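Local coordinates for Non-sulfated chondroitin lyase E66 (Autographa californica nucleopolyhedrovirus, PDB 3VSN), which digests non-sulfated chondroitin as a lyase in the envelope of occlusion-derived virus and is essential for oral infectivity, at residues I283-S288 with H320-S325; P464-N469 with T544-T549; T610-S615 with L652-E657. All blocks are in the same frame, centred on the assembly; numbering follows the deposited sequence.

Contact 1 of 3, residues I283-S288 with H320-S325; sequences IENVGS and HSADYS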
loop_
_atom_site.group_PDB
_atom_site.type_symbol
_atom_site.label_atom_id
_atom_site.label_comp_id
_atom_site.label_asym_id
_atom_site.label_seq_id
_atom_site.Cartn_x
_atom_site.Cartn_y
_atom_site.Cartn_z
ATOM N N ILE A 283 2.127 8.058 0.588
ATOM C CA ILE A 283 2.384 7.204 -0.569
ATOM C C ILE A 283 3.834 6.707 -0.560
ATOM O O ILE A 283 4.086 5.525 -0.810
ATOM C CB ILE A 283 2.013 7.906 -1.902
ATOM C CG1 ILE A 283 0.525 8.326 -1.915
ATOM C CG2 ILE A 283 2.354 7.031 -3.106
ATOM C CD1 ILE A 283 -0.485 7.209 -1.718
ATOM N N GLU A 284 4.779 7.601 -0.253
ATOM C CA GLU A 284 6.186 7.210 -0.095
ATOM C C GLU A 284 6.336 6.101 0.942
ATOM O O GLU A 284 7.135 5.177 0.770
ATOM C CB GLU A 284 7.045 8.401 0.331
ATOM C CG GLU A 284 7.216 9.469 -0.733
ATOM C CD GLU A 284 8.071 10.635 -0.270
ATOM O OE1 GLU A 284 8.375 10.734 0.942
ATOM O OE2 GLU A 284 8.441 11.456 -1.133
ATOM N N ASN A 285 5.553 6.200 2.013
ATOM C CA ASN A 285 5.645 5.261 3.130
ATOM C C ASN A 285 5.273 3.812 2.804
ATOM O O ASN A 285 5.656 2.905 3.544
ATOM C CB ASN A 285 4.832 5.758 4.333
ATOM C CG ASN A 285 5.571 6.801 5.150
ATOM O OD1 ASN A 285 6.768 7.020 4.961
ATOM N ND2 ASN A 285 4.859 7.455 6.067
ATOM N N VAL A 286 4.539 3.589 1.711
ATOM C CA VAL A 286 4.071 2.227 1.383
ATOM C C VAL A 286 4.267 1.783 -0.074
ATOM O O VAL A 286 4.325 0.585 -0.351
ATOM C CB VAL A 286 2.588 1.989 1.791
ATOM C CG1 VAL A 286 2.359 2.288 3.269
ATOM C CG2 VAL A 286 1.628 2.792 0.914
ATOM N N GLY A 287 4.372 2.735 -0.998
ATOM C CA GLY A 287 4.371 2.408 -2.423
ATOM C C GLY A 287 5.736 2.258 -3.065
ATOM O O GLY A 287 6.764 2.368 -2.398
ATOM N N SER A 288 5.729 2.007 -4.373
ATOM C CA SER A 288 6.945 1.921 -5.180
ATOM C C SER A 288 6.588 2.224 -6.634
ATOM O O SER A 288 5.435 2.048 -7.029
ATOM C CB SER A 288 7.586 0.533 -5.067
ATOM O OG SER A 288 6.765 -0.463 -5.650
ATOM N N HIS A 320 11.988 4.861 4.830
ATOM C CA HIS A 320 10.891 5.608 5.447
ATOM C C HIS A 320 10.392 4.889 6.663
ATOM O O HIS A 320 10.382 3.654 6.698
ATOM C CB HIS A 320 9.719 5.742 4.475
ATOM C CG HIS A 320 10.079 6.363 3.148
ATOM N ND1 HIS A 320 10.360 7.676 3.014
ATOM C CD2 HIS A 320 10.157 5.811 1.873
ATOM C CE1 HIS A 320 10.624 7.944 1.722
ATOM N NE2 HIS A 320 10.498 6.802 1.024
ATOM N N SER A 321 9.937 5.641 7.662
ATOM C CA SER A 321 9.316 5.022 8.830
ATOM C C SER A 321 8.086 5.767 9.330
ATOM O O SER A 321 8.042 6.994 9.326
ATOM C CB SER A 321 10.326 4.861 9.970
ATOM O OG SER A 321 10.718 6.119 10.492
ATOM N N ALA A 322 7.092 5.003 9.763
ATOM C CA ALA A 322 5.930 5.556 10.435
ATOM C C ALA A 322 5.962 4.996 11.851
ATOM O O ALA A 322 5.589 3.843 12.079
ATOM C CB ALA A 322 4.659 5.153 9.706
ATOM N N ASP A 323 6.447 5.809 12.790
ATOM C CA ASP A 323 6.818 5.333 14.128
ATOM C C ASP A 323 5.635 5.020 15.048
ATOM O O ASP A 323 5.778 4.259 16.008
ATOM C CB ASP A 323 7.744 6.338 14.819
ATOM C CG ASP A 323 9.076 6.518 14.099
ATOM O OD1 ASP A 323 9.438 5.687 13.230
ATOM O OD2 ASP A 323 9.764 7.508 14.414
ATOM N N TYR A 324 4.484 5.623 14.770
ATOM C CA TYR A 324 3.270 5.376 15.550
ATOM C C TYR A 324 2.391 4.289 14.932
ATOM O O TYR A 324 1.854 3.435 15.642
ATOM C CB TYR A 324 2.446 6.656 15.667
ATOM C CG TYR A 324 2.945 7.636 16.701
ATOM C CD1 TYR A 324 2.657 7.455 18.054
ATOM C CD2 TYR A 324 3.677 8.762 16.324
ATOM C CE1 TYR A 324 3.099 8.360 19.007
ATOM C CE2 TYR A 324 4.123 9.674 17.268
ATOM C CZ TYR A 324 3.831 9.470 18.606
ATOM O OH TYR A 324 4.270 10.374 19.547
ATOM N N SER A 325 2.234 4.344 13.612
ATOM C CA SER A 325 1.375 3.412 12.876
ATOM C C SER A 325 2.092 2.098 12.585
ATOM O O SER A 325 1.450 1.091 12.268
ATOM C CB SER A 325 0.900 4.052 11.572
ATOM O OG SER A 325 0.168 5.239 11.833
HETATM O O HOH W 1 6.337 8.979 8.565
#
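His320 and Glu284 both carry CG anti to the carbonyl carbon and beside the backbone N (chi1 -55° for His320, -69° for Glu284); from their facing backbones this lays CB of Glu284 over one face of the imidazole. The CB sits 4.0 Å from the centroid of the His320 ring and 22° off its normal, in a CH-pi contact displaced toward the rim. The rest of the glutamate is extended and runs past the ring at about a right angle to the histidine side chain. Its OE1 stops 3.7 Å from CE1 of His320 and is salt-bridged to Arg281. At another corner of the ring, CD2 of His320 lies 3.3 Å from the backbone O of Glu284.

The contact joins the C-terminal part of helix 276-284 to strand 318-322, an outermost strand of a four-stranded antiparallel sheet. The chain turns after Glu284, with Gly287 N bonded to Ile283 O at 2.8 Å, and Asn285 O and Val286 O are held by Thr329 OG1 and Tyr336 OH of the same sheet.

Asn285 covers the beginning of the histidine side chain. Its OD1 is 3.3 Å from His320 CB, with the amide plane steeply inclined to the ring, and Ser241 is the main polar partner of this amide. From the other branch a water bridges the two segments, accepting from Asn285 ND2 at 3.3 Å and donating to Ser321 O at 2.7 Å. CB of Ala322 points toward segment 283-288 and lies 4.3 Å from Asn285 ND2, whereas that of Ser321 points away; the serine OG bonds to Lys421.

Contact 2 of 3, residues P464-N469 with T544-T549; sequences PNSLNN and TMYTAT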
loop_
_atom_site.group_PDB
_atom_site.type_symbol
_atom_site.label_atom_id
_atom_site.label_comp_id
_atom_site.label_asym_id
_atom_site.label_seq_id
_atom_site.Cartn_x
_atom_site.Cartn_y
_atom_site.Cartn_z
ATOM N N PRO A 464 -0.006 -23.647 24.600
ATOM C CA PRO A 464 0.537 -24.981 24.865
ATOM C C PRO A 464 -0.430 -26.097 24.462
ATOM O O PRO A 464 -1.644 -25.945 24.617
ATOM C CB PRO A 464 0.745 -24.975 26.382
ATOM C CG PRO A 464 1.009 -23.539 26.702
ATOM C CD PRO A 464 0.113 -22.762 25.777
ATOM N N ASN A 465 0.121 -27.186 23.920
ATOM C CA ASN A 465 -0.633 -28.413 23.599
ATOM C C ASN A 465 -1.695 -28.270 22.509
ATOM O O ASN A 465 -2.649 -29.052 22.456
ATOM C CB ASN A 465 -1.233 -29.028 24.874
ATOM C CG ASN A 465 -0.184 -29.291 25.933
ATOM O OD1 ASN A 465 0.864 -29.876 25.647
ATOM N ND2 ASN A 465 -0.445 -28.840 27.155
ATOM N N SER A 466 -1.499 -27.300 21.618
ATOM C CA SER A 466 -2.517 -26.912 20.640
ATOM C C SER A 466 -2.240 -27.366 19.206
ATOM O O SER A 466 -3.098 -27.210 18.333
ATOM C CB SER A 466 -2.672 -25.392 20.648
ATOM O OG SER A 466 -1.463 -24.774 20.233
ATOM N N LEU A 467 -1.053 -27.911 18.953
ATOM C CA LEU A 467 -0.641 -28.182 17.571
ATOM C C LEU A 467 -0.803 -29.629 17.098
ATOM O O LEU A 467 -0.406 -29.955 15.979
ATOM C CB LEU A 467 0.796 -27.698 17.323
ATOM C CG LEU A 467 1.045 -26.195 17.475
ATOM C CD1 LEU A 467 2.520 -25.886 17.272
ATOM C CD2 LEU A 467 0.177 -25.382 16.522
ATOM N N ASN A 468 -1.393 -30.487 17.934
ATOM C CA ASN A 468 -1.610 -31.893 17.569
ATOM C C ASN A 468 -0.313 -32.548 17.063
ATOM O O ASN A 468 -0.280 -33.157 15.989
ATOM C CB ASN A 468 -2.742 -32.007 16.529
ATOM C CG ASN A 468 -3.183 -33.442 16.284
ATOM O OD1 ASN A 468 -3.085 -34.297 17.162
ATOM N ND2 ASN A 468 -3.669 -33.709 15.080
ATOM N N ASN A 469 0.753 -32.379 17.846
ATOM C CA ASN A 469 2.085 -32.932 17.558
ATOM C C ASN A 469 2.632 -32.610 16.163
ATOM O O ASN A 469 3.350 -33.410 15.564
ATOM C CB ASN A 469 2.123 -34.444 17.834
ATOM C CG ASN A 469 1.647 -34.793 19.233
ATOM O OD1 ASN A 469 0.690 -35.552 19.400
ATOM N ND2 ASN A 469 2.298 -34.227 20.246
ATOM N N THR A 544 9.145 -26.427 21.589
ATOM C CA THR A 544 9.706 -25.092 21.852
ATOM C C THR A 544 8.670 -23.991 21.617
ATOM O O THR A 544 8.706 -22.952 22.277
ATOM C CB THR A 544 10.992 -24.799 21.041
ATOM O OG1 THR A 544 10.731 -24.954 19.641
ATOM C CG2 THR A 544 12.134 -25.735 21.467
ATOM N N MET A 545 7.751 -24.220 20.683
ATOM C CA MET A 545 6.633 -23.300 20.480
ATOM C C MET A 545 5.727 -23.262 21.710
ATOM O O MET A 545 5.228 -22.203 22.083
ATOM C CB MET A 545 5.828 -23.665 19.231
ATOM C CG MET A 545 6.606 -23.475 17.935
ATOM S SD MET A 545 5.742 -24.180 16.525
ATOM C CE MET A 545 4.592 -22.864 16.137
ATOM N N TYR A 546 5.539 -24.412 22.355
ATOM C CA TYR A 546 4.711 -24.458 23.566
ATOM C C TYR A 546 5.321 -23.674 24.722
ATOM O O TYR A 546 4.596 -23.136 25.556
ATOM C CB TYR A 546 4.413 -25.899 23.999
ATOM C CG TYR A 546 3.547 -26.679 23.039
ATOM C CD1 TYR A 546 2.800 -26.036 22.045
ATOM C CD2 TYR A 546 3.451 -28.065 23.141
ATOM C CE1 TYR A 546 2.008 -26.756 21.165
ATOM C CE2 TYR A 546 2.659 -28.791 22.268
ATOM C CZ TYR A 546 1.942 -28.135 21.287
ATOM O OH TYR A 546 1.155 -28.860 20.424
ATOM N N THR A 547 6.647 -23.602 24.759
ATOM C CA THR A 547 7.357 -22.859 25.809
ATOM C C THR A 547 7.718 -21.424 25.386
ATOM O O THR A 547 8.410 -20.703 26.116
ATOM C CB THR A 547 8.619 -23.614 26.267
ATOM O OG1 THR A 547 9.465 -23.860 25.136
ATOM C CG2 THR A 547 8.237 -24.948 26.910
ATOM N N ALA A 548 7.225 -21.016 24.216
ATOM C CA ALA A 548 7.525 -19.707 23.626
ATOM C C ALA A 548 9.030 -19.440 23.567
ATOM O O ALA A 548 9.501 -18.373 23.966
ATOM C CB ALA A 548 6.780 -18.582 24.355
ATOM N N THR A 549 9.774 -20.435 23.083
ATOM C CA THR A 549 11.228 -20.336 22.966
ATOM C C THR A 549 11.748 -20.692 21.572
ATOM O O THR A 549 12.957 -20.762 21.369
ATOM C CB THR A 549 11.964 -21.217 24.007
ATOM O OG1 THR A 549 11.516 -22.576 23.896
ATOM C CG2 THR A 549 11.738 -20.708 25.434
#
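Tyr546 is gripped at both its ring and its hydroxyl by the loop 464-469. The backbone N of Leu467, near the ring plane and at its edge, donates to Tyr546 OH over 2.8 Å with an N-H...O angle of 153°. Over one face of the ring lies the peptide joining Pro464 to Asn465: Asn465 N stands above the ring centre, 3.3 Å from Tyr546 CZ, and its N-H is directed broadly at the ring. The side chain of Leu467 adds to this shell, its CG 3.9 Å from Tyr546 CE1 as the two side chains slide past each other in opposite directions. Its CD1 reaches on to Met545 SD at 3.7 Å, the methionine being bent at its last torsion (chi3 82°).

Further out, Ser466 OG bonds to Glu463 O and Asn438 ND2. The helix carrying Tyr546 ends in a Schellman motif, with Thr549 N bonded to Thr544 O at 2.9 Å, Ala548 N to Met545 O at 3.2 Å and positive phi at Ala548.

Loop and helix are neighbouring connections between the same two antiparallel sheets: one joins strand 452-461 to 472-480, the other 533-540 to 550-558. Because the tyrosine engages mainly main-chain atoms, the hold probably depends more on the path of the loop backbone than on its side chains, while Leu467 and Met545 add an apolar flank.

Contact 3 of 3, residues T610-S615 with L652-E657; sequences TTIPFS and LQFIFE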
loop_
_atom_site.group_PDB
_atom_site.type_symbol
_atom_site.label_atom_id
_atom_site.label_comp_id
_atom_site.label_asym_id
_atom_site.label_seq_id
_atom_site.Cartn_x
_atom_site.Cartn_y
_atom_site.Cartn_z
ATOM N N THR A 610 9.669 8.792 25.238
ATOM C CA THR A 610 10.140 10.047 24.646
ATOM C C THR A 610 11.437 10.512 25.312
ATOM O O THR A 610 11.994 11.550 24.951
ATOM C CB THR A 610 9.069 11.151 24.719
ATOM O OG1 THR A 610 8.685 11.348 26.084
ATOM C CG2 THR A 610 7.839 10.756 23.899
ATOM N N THR A 611 11.907 9.731 26.284
ATOM C CA THR A 611 13.225 9.931 26.880
ATOM C C THR A 611 14.063 8.659 26.741
ATOM O O THR A 611 13.514 7.553 26.719
ATOM C CB THR A 611 13.142 10.341 28.367
ATOM O OG1 THR A 611 12.460 9.324 29.109
ATOM C CG2 THR A 611 12.412 11.676 28.531
ATOM N N ILE A 612 15.378 8.828 26.616
ATOM C CA ILE A 612 16.333 7.714 26.538
ATOM C C ILE A 612 17.455 7.940 27.558
ATOM O O ILE A 612 18.074 9.006 27.563
ATOM C CB ILE A 612 16.911 7.539 25.106
ATOM C CG1 ILE A 612 17.824 6.305 25.021
ATOM C CG2 ILE A 612 17.648 8.795 24.636
ATOM C CD1 ILE A 612 18.241 5.944 23.606
ATOM N N PRO A 613 17.708 6.951 28.438
ATOM C CA PRO A 613 18.768 7.113 29.438
ATOM C C PRO A 613 20.169 7.063 28.831
ATOM O O PRO A 613 20.385 6.362 27.832
ATOM C CB PRO A 613 18.561 5.910 30.372
ATOM C CG PRO A 613 17.173 5.427 30.101
ATOM C CD PRO A 613 16.962 5.698 28.642
ATOM N N PHE A 614 21.105 7.798 29.437
ATOM C CA PHE A 614 22.513 7.745 29.037
ATOM C C PHE A 614 23.009 6.300 29.028
ATOM O O PHE A 614 23.772 5.909 28.141
ATOM C CB PHE A 614 23.415 8.554 29.985
ATOM C CG PHE A 614 23.225 10.047 29.914
ATOM C CD1 PHE A 614 23.358 10.737 28.712
ATOM C CD2 PHE A 614 22.966 10.775 31.071
ATOM C CE1 PHE A 614 23.195 12.118 28.664
ATOM C CE2 PHE A 614 22.802 12.156 31.029
ATOM C CZ PHE A 614 22.915 12.827 29.823
ATOM N N SER A 615 22.569 5.519 30.016
ATOM C CA SER A 615 23.047 4.141 30.192
ATOM C C SER A 615 22.599 3.193 29.076
ATOM O O SER A 615 23.313 2.239 28.746
ATOM C CB SER A 615 22.641 3.589 31.566
ATOM O OG SER A 615 21.232 3.524 31.708
ATOM N N LEU A 652 9.381 9.214 16.637
ATOM C CA LEU A 652 9.787 8.763 17.976
ATOM C C LEU A 652 11.235 8.278 18.071
ATOM O O LEU A 652 11.621 7.635 19.054
ATOM C CB LEU A 652 8.835 7.672 18.479
ATOM C CG LEU A 652 7.404 8.108 18.811
ATOM C CD1 LEU A 652 6.494 6.896 18.966
ATOM C CD2 LEU A 652 7.378 8.968 20.068
ATOM N N GLN A 653 12.038 8.606 17.063
ATOM C CA GLN A 653 13.431 8.171 17.029
ATOM C C GLN A 653 14.378 9.229 17.578
ATOM O O GLN A 653 14.302 10.400 17.202
ATOM C CB GLN A 653 13.842 7.778 15.608
ATOM C CG GLN A 653 13.112 6.554 15.075
ATOM C CD GLN A 653 13.449 6.244 13.629
ATOM O OE1 GLN A 653 14.591 6.406 13.193
ATOM N NE2 GLN A 653 12.452 5.782 12.877
ATOM N N PHE A 654 15.266 8.805 18.473
ATOM C CA PHE A 654 16.333 9.655 18.981
ATOM C C PHE A 654 17.492 9.591 17.996
ATOM O O PHE A 654 18.011 8.510 17.717
ATOM C CB PHE A 654 16.808 9.167 20.357
ATOM C CG PHE A 654 15.721 9.107 21.392
ATOM C CD1 PHE A 654 14.894 7.991 21.490
ATOM C CD2 PHE A 654 15.530 10.164 22.274
ATOM C CE1 PHE A 654 13.885 7.938 22.439
ATOM C CE2 PHE A 654 14.528 10.114 23.230
ATOM C CZ PHE A 654 13.706 9.002 23.313
ATOM N N ILE A 655 17.893 10.746 17.473
ATOM C CA ILE A 655 18.971 10.807 16.491
ATOM C C ILE A 655 20.191 11.511 17.082
ATOM O O ILE A 655 20.078 12.601 17.656
ATOM C CB ILE A 655 18.512 11.487 15.179
ATOM C CG1 ILE A 655 17.302 10.740 14.590
ATOM C CG2 ILE A 655 19.652 11.536 14.165
ATOM C CD1 ILE A 655 16.533 11.517 13.537
ATOM N N PHE A 656 21.345 10.857 16.956
ATOM C CA PHE A 656 22.605 11.380 17.457
ATOM C C PHE A 656 23.640 11.410 16.349
ATOM O O PHE A 656 23.594 10.600 15.416
ATOM C CB PHE A 656 23.131 10.526 18.617
ATOM C CG PHE A 656 22.192 10.455 19.785
ATOM C CD1 PHE A 656 22.217 11.436 20.772
ATOM C CD2 PHE A 656 21.277 9.413 19.895
ATOM C CE1 PHE A 656 21.346 11.378 21.848
ATOM C CE2 PHE A 656 20.403 9.351 20.970
ATOM C CZ PHE A 656 20.434 10.339 21.944
ATOM N N GLU A 657 24.564 12.357 16.463
ATOM C CA GLU A 657 25.694 12.466 15.560
ATOM C C GLU A 657 26.926 11.941 16.287
ATOM O O GLU A 657 27.176 12.308 17.433
ATOM C CB GLU A 657 25.886 13.927 15.139
ATOM C CG GLU A 657 27.093 14.192 14.248
ATOM C CD GLU A 657 27.271 15.666 13.906
ATOM O OE1 GLU A 657 26.493 16.514 14.393
ATOM O OE2 GLU A 657 28.203 15.987 13.147
#
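Apolar packing centres on Ile612, whose CG2 methyl is received between Phe654 and Phe656. The methyl lies over one face of the Phe654 ring in a CH-pi contact, 3.7 Å from the centroid and 22° off the normal, displaced toward the rim so that its closest ring atom is Phe654 CD2 at 3.5 Å. The same CG2 meets Phe656 at its edge, 4.2 Å from CZ. With CG1 of Ile612 anti to the backbone N (chi1 -176°), CG2 is left between N and the carbonyl carbon and faces the aromatic pair. At one end of the interface two methyls touch, Thr610 CG2 and Leu652 CD2, 4.3 Å apart.

Contacts of ring with main chain form a second group. The far end of Phe654 lies against the backbone of the opposing segment: its CZ is 3.4 Å from Thr610 C, which is at the ring edge, and 3.5 Å from Thr611 C. Thr611 N also meets this edge, in the plane of the ring. Thus the aromatic has the isoleucine on a face and peptide atoms along its rim.

Aromatic neighbours extend the cluster. Phe656 makes edge-to-face stacks with Phe643 and Tyr631, and Trp592 touches both Ile612 and Phe654.

No hydrogen bond crosses between the segments; each strand pairs with its own sheet, Ile612 with Phe643 and Phe654 with Phe603. The short strand axes come no closer than 9.5 Å and make an angle of 52°. Alternate residues Phe654 and Phe656 point toward strand 611-613, which belongs to a three-stranded antiparallel sheet, while 654-658 belongs to a seven-stranded one. Side chains from two antiparallel sheets thus meet in a hydrophobic core, consistent with the beta-sandwich architecture described for this lyase.

In the fold
The three contacts follow one another along the chain, each closing before the next opens. Contact 1 lies nearest the centre of the chain, where helix 276-284 meets the sheet that begins with strand 318-322. Contact 3 is about 21 Å away between centres and directly attached: Asp323 OD2 probably accepts a hydrogen bond from Leu652 N at 2.8 Å. Contacts 1 and 3, far apart in sequence, are thus brought together in space. Contact 2, between the connections 452-461 to 472-480 and 533-540 to 550-558, lies toward the periphery, about 34 Å from the chain centre; its centre is about 35 Å from that of contact 1 and about 37 Å from that of contact 3. All lie away from the catalytic residues.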